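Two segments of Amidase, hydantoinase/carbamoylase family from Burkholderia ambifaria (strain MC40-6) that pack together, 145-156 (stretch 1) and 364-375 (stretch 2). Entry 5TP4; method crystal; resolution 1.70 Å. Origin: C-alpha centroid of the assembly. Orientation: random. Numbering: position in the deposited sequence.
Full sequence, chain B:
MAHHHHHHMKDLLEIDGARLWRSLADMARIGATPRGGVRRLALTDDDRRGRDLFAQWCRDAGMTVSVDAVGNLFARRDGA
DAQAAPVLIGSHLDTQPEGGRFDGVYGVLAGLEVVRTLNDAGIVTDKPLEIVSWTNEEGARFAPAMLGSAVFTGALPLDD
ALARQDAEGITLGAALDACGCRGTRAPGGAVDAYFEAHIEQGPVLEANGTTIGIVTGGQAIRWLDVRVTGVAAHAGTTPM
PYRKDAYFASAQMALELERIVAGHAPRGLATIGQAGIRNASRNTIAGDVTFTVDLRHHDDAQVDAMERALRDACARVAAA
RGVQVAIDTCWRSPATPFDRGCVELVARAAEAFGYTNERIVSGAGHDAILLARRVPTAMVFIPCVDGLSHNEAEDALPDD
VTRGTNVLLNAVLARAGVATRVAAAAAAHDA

Stretch 1, residues 145-156: AMLGSAVFTGAL
Stretch 2, residues 364-375: AGHDAILLARRV

Two short helices, roughly 147-153 and 367-372, with phi/psi mostly near -60/-40, lie side by side and nearly parallel: their N-to-C directions differ by 9° and their axes approach to 8.7 Å. The register pairs Met146 with Asp367 (CA to CA 5.6 Å), Ala150 with Leu370 (CA to CA 6.0 Å) and Thr153 with Arg374 (CA to CA 6.5 Å).

The main bump is Leu370 (chi1 and chi2 both m), pointing toward stretch 1. The methyl side chains of Ala150 and Ala155 leave a hollow that Leu370 occupies: Leu370 CD1 sits 3.9 Å from Ala150 CB and 4.2 Å from Ala155 CB, while Leu370 CD2 meets Met146 CB at 3.6 Å. Met146, the N-cap residue, has phi/psi 56/37 and a folded side chain (m, p, p). It curls over the start of stretch 2, with Met146 SD 4.0 Å from Gly365 C. Gly365 leaves room here: an ideal CB would lie 2.9 Å from Met146 CE, a clash.

One turn further along, Ser149 (p), its CB directed toward stretch 2, is small and polar and brings a hydroxyl to Asp367. Its OG donates to Asp367 OD1 at 2.6 Å, Asp367 being m at chi1. Water 1 reinforces this link, accepting from Ser149 N (3.1 Å) and donating to Asp367 OD1 (2.6 Å).

Leu371 (m, m) fills the adjoining space: its CD2 lies 3.7 Å from Ser149 CB, and its CD1 4.0 Å from CE2 of Phe152 (chi1 t, chi2 91°). Thr153 (p) presents a methyl and a hydroxyl. Its CG2 packs 3.6 Å from Leu370 O, and water 2 bridges Thr153 OG1 (2.7 Å) to Leu370 O (2.8 Å).

Gly154, with positive phi (85/5), leaves helical geometry in a Schellman motif; at these angles a CB would be jammed against Thr153 O, which calls for glycine. Beside this turn Arg374 (m, m, m, chi4 -109°) reaches across to the end of stretch 1's last turn, its CG 3.8 Å from Thr153 CB.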

# COMPACT_ATOMS: atom_id res chain seq x y z
N ALA B 145 6.65 -18.42 -17.20
CA ALA B 145 7.25 -17.76 -18.35
C ALA B 145 8.32 -18.67 -18.94
O ALA B 145 8.87 -19.54 -18.26
CB ALA B 145 7.87 -16.42 -17.94
N MET B 146 8.58 -18.48 -20.24
CA MET B 146 9.61 -19.25 -20.95
C MET B 146 9.34 -20.74 -20.84
O MET B 146 10.26 -21.55 -20.72
CB MET B 146 11.03 -18.93 -20.44
CG MET B 146 11.65 -17.65 -21.00
SD MET B 146 11.25 -16.14 -20.08
CE MET B 146 12.14 -16.43 -18.58
N LEU B 147 8.05 -21.10 -20.88
CA LEU B 147 7.65 -22.49 -20.71
C LEU B 147 8.22 -23.37 -21.82
O LEU B 147 8.79 -24.43 -21.56
CB LEU B 147 6.11 -22.56 -20.68
CG LEU B 147 5.46 -23.93 -20.48
CD1 LEU B 147 4.03 -23.74 -19.91
CD2 LEU B 147 5.41 -24.73 -21.79
N GLY B 148 8.07 -22.94 -23.08
CA GLY B 148 8.52 -23.76 -24.19
C GLY B 148 10.03 -23.96 -24.20
O GLY B 148 10.52 -25.07 -24.43
N SER B 149 10.80 -22.89 -23.97
CA SER B 149 12.25 -23.07 -23.94
C SER B 149 12.70 -23.81 -22.69
O SER B 149 13.66 -24.58 -22.75
CB SER B 149 12.95 -21.70 -24.05
OG SER B 149 12.46 -20.81 -23.06
N ALA B 150 12.01 -23.63 -21.55
CA ALA B 150 12.33 -24.45 -20.38
C ALA B 150 12.12 -25.94 -20.66
O ALA B 150 12.90 -26.78 -20.18
CB ALA B 150 11.47 -24.02 -19.18
N VAL B 151 11.07 -26.30 -21.40
CA VAL B 151 10.88 -27.72 -21.74
C VAL B 151 11.96 -28.17 -22.71
O VAL B 151 12.54 -29.25 -22.54
CB VAL B 151 9.46 -27.97 -22.31
CG1 VAL B 151 9.31 -29.43 -22.81
CG2 VAL B 151 8.42 -27.70 -21.23
N PHE B 152 12.28 -27.35 -23.71
CA PHE B 152 13.35 -27.68 -24.66
C PHE B 152 14.68 -27.95 -23.95
O PHE B 152 15.40 -28.91 -24.31
CB PHE B 152 13.51 -26.54 -25.67
CG PHE B 152 14.55 -26.81 -26.72
CD1 PHE B 152 14.20 -27.42 -27.90
CD2 PHE B 152 15.88 -26.40 -26.52
CE1 PHE B 152 15.17 -27.65 -28.89
CE2 PHE B 152 16.84 -26.63 -27.51
CZ PHE B 152 16.49 -27.25 -28.68
N THR B 153 15.04 -27.13 -22.96
CA THR B 153 16.32 -27.31 -22.28
C THR B 153 16.29 -28.34 -21.16
O THR B 153 17.33 -28.61 -20.56
CB THR B 153 16.83 -25.97 -21.71
OG1 THR B 153 15.94 -25.49 -20.69
CG2 THR B 153 16.97 -24.94 -22.82
N GLY B 154 15.13 -28.92 -20.85
CA GLY B 154 15.04 -29.89 -19.77
C GLY B 154 14.84 -29.29 -18.39
O GLY B 154 14.84 -30.03 -17.40
N ALA B 155 14.67 -27.96 -18.29
CA ALA B 155 14.48 -27.32 -17.00
C ALA B 155 13.08 -27.57 -16.46
O ALA B 155 12.87 -27.56 -15.24
CB ALA B 155 14.78 -25.82 -17.13
N LEU B 156 12.12 -27.83 -17.35
CA LEU B 156 10.73 -28.11 -17.00
C LEU B 156 10.35 -29.41 -17.68
O LEU B 156 10.40 -29.49 -18.93
CB LEU B 156 9.80 -26.96 -17.44
CG LEU B 156 8.31 -27.12 -17.17
CD1 LEU B 156 8.05 -27.23 -15.69
CD2 LEU B 156 7.56 -25.92 -17.75
N ALA B 364 15.46 -8.20 -18.19
CA ALA B 364 14.24 -9.00 -18.06
C ALA B 364 14.46 -10.38 -18.68
O ALA B 364 15.45 -10.62 -19.37
CB ALA B 364 13.03 -8.31 -18.70
N GLY B 365 13.52 -11.28 -18.42
CA GLY B 365 13.65 -12.65 -18.91
C GLY B 365 13.40 -12.76 -20.40
O GLY B 365 12.66 -11.98 -20.99
N HIS B 366 14.08 -13.73 -21.01
CA HIS B 366 13.90 -14.07 -22.41
C HIS B 366 14.14 -15.56 -22.53
O HIS B 366 14.79 -16.16 -21.68
CB HIS B 366 14.89 -13.36 -23.33
CG HIS B 366 14.80 -11.88 -23.23
ND1 HIS B 366 13.71 -11.17 -23.69
CD2 HIS B 366 15.62 -10.98 -22.63
CE1 HIS B 366 13.88 -9.88 -23.42
NE2 HIS B 366 15.03 -9.74 -22.78
N ASP B 367 13.64 -16.13 -23.62
CA ASP B 367 13.99 -17.53 -23.90
C ASP B 367 15.50 -17.73 -23.93
O ASP B 367 15.98 -18.81 -23.54
CB ASP B 367 13.37 -17.95 -25.21
CG ASP B 367 11.84 -18.01 -25.13
OD1 ASP B 367 11.30 -18.81 -24.31
OD2 ASP B 367 11.16 -17.25 -25.89
N ALA B 368 16.26 -16.73 -24.40
CA ALA B 368 17.72 -16.83 -24.39
C ALA B 368 18.29 -17.16 -23.02
O ALA B 368 19.32 -17.83 -22.93
CB ALA B 368 18.36 -15.53 -24.89
N ILE B 369 17.64 -16.69 -21.94
CA ILE B 369 18.13 -16.99 -20.59
C ILE B 369 18.16 -18.50 -20.34
O ILE B 369 19.14 -19.06 -19.80
CB ILE B 369 17.24 -16.29 -19.54
CG1 ILE B 369 17.36 -14.78 -19.68
CG2 ILE B 369 17.65 -16.77 -18.13
CD1 ILE B 369 18.77 -14.25 -19.45
N LEU B 370 17.07 -19.18 -20.71
CA LEU B 370 17.00 -20.63 -20.55
C LEU B 370 17.99 -21.33 -21.48
O LEU B 370 18.66 -22.28 -21.07
CB LEU B 370 15.59 -21.13 -20.84
CG LEU B 370 14.49 -20.98 -19.78
CD1 LEU B 370 14.68 -21.95 -18.64
CD2 LEU B 370 14.35 -19.51 -19.25
N LEU B 371 18.09 -20.87 -22.73
CA LEU B 371 18.99 -21.53 -23.68
C LEU B 371 20.44 -21.40 -23.23
O LEU B 371 21.23 -22.35 -23.39
CB LEU B 371 18.84 -20.94 -25.08
CG LEU B 371 17.79 -21.61 -25.98
CD1 LEU B 371 18.19 -23.03 -26.44
CD2 LEU B 371 16.40 -21.68 -25.33
N ALA B 372 20.82 -20.25 -22.66
CA ALA B 372 22.22 -20.00 -22.31
C ALA B 372 22.75 -20.97 -21.29
O ALA B 372 23.97 -21.16 -21.20
CB ALA B 372 22.38 -18.58 -21.77
N ARG B 373 21.87 -21.59 -20.51
CA ARG B 373 22.30 -22.55 -19.52
C ARG B 373 22.63 -23.90 -20.14
O ARG B 373 23.21 -24.75 -19.45
CB ARG B 373 21.25 -22.70 -18.44
CG ARG B 373 21.07 -21.39 -17.67
CD ARG B 373 19.85 -21.42 -16.74
NE ARG B 373 19.69 -20.11 -16.10
CZ ARG B 373 18.53 -19.62 -15.69
NH1 ARG B 373 17.41 -20.34 -15.82
NH2 ARG B 373 18.49 -18.40 -15.15
N ARG B 374 22.32 -24.10 -21.42
CA ARG B 374 22.52 -25.39 -22.06
C ARG B 374 23.36 -25.26 -23.33
O ARG B 374 24.05 -26.22 -23.69
CB ARG B 374 21.17 -26.04 -22.39
CG ARG B 374 20.51 -26.76 -21.21
CD ARG B 374 21.20 -28.09 -20.89
NE ARG B 374 21.18 -29.03 -22.02
CZ ARG B 374 20.45 -30.14 -22.08
NH1 ARG B 374 19.66 -30.50 -21.06
NH2 ARG B 374 20.51 -30.92 -23.15
N VAL B 375 23.27 -24.15 -24.06
CA VAL B 375 23.98 -24.04 -25.33
C VAL B 375 24.58 -22.65 -25.45
O VAL B 375 24.12 -21.69 -24.81
CB VAL B 375 23.07 -24.34 -26.53
CG1 VAL B 375 22.21 -25.60 -26.30
CG2 VAL B 375 22.22 -23.19 -26.81
O HOH W 1 9.13 -20.30 -24.07
O HOH W 2 17.72 -24.07 -19.18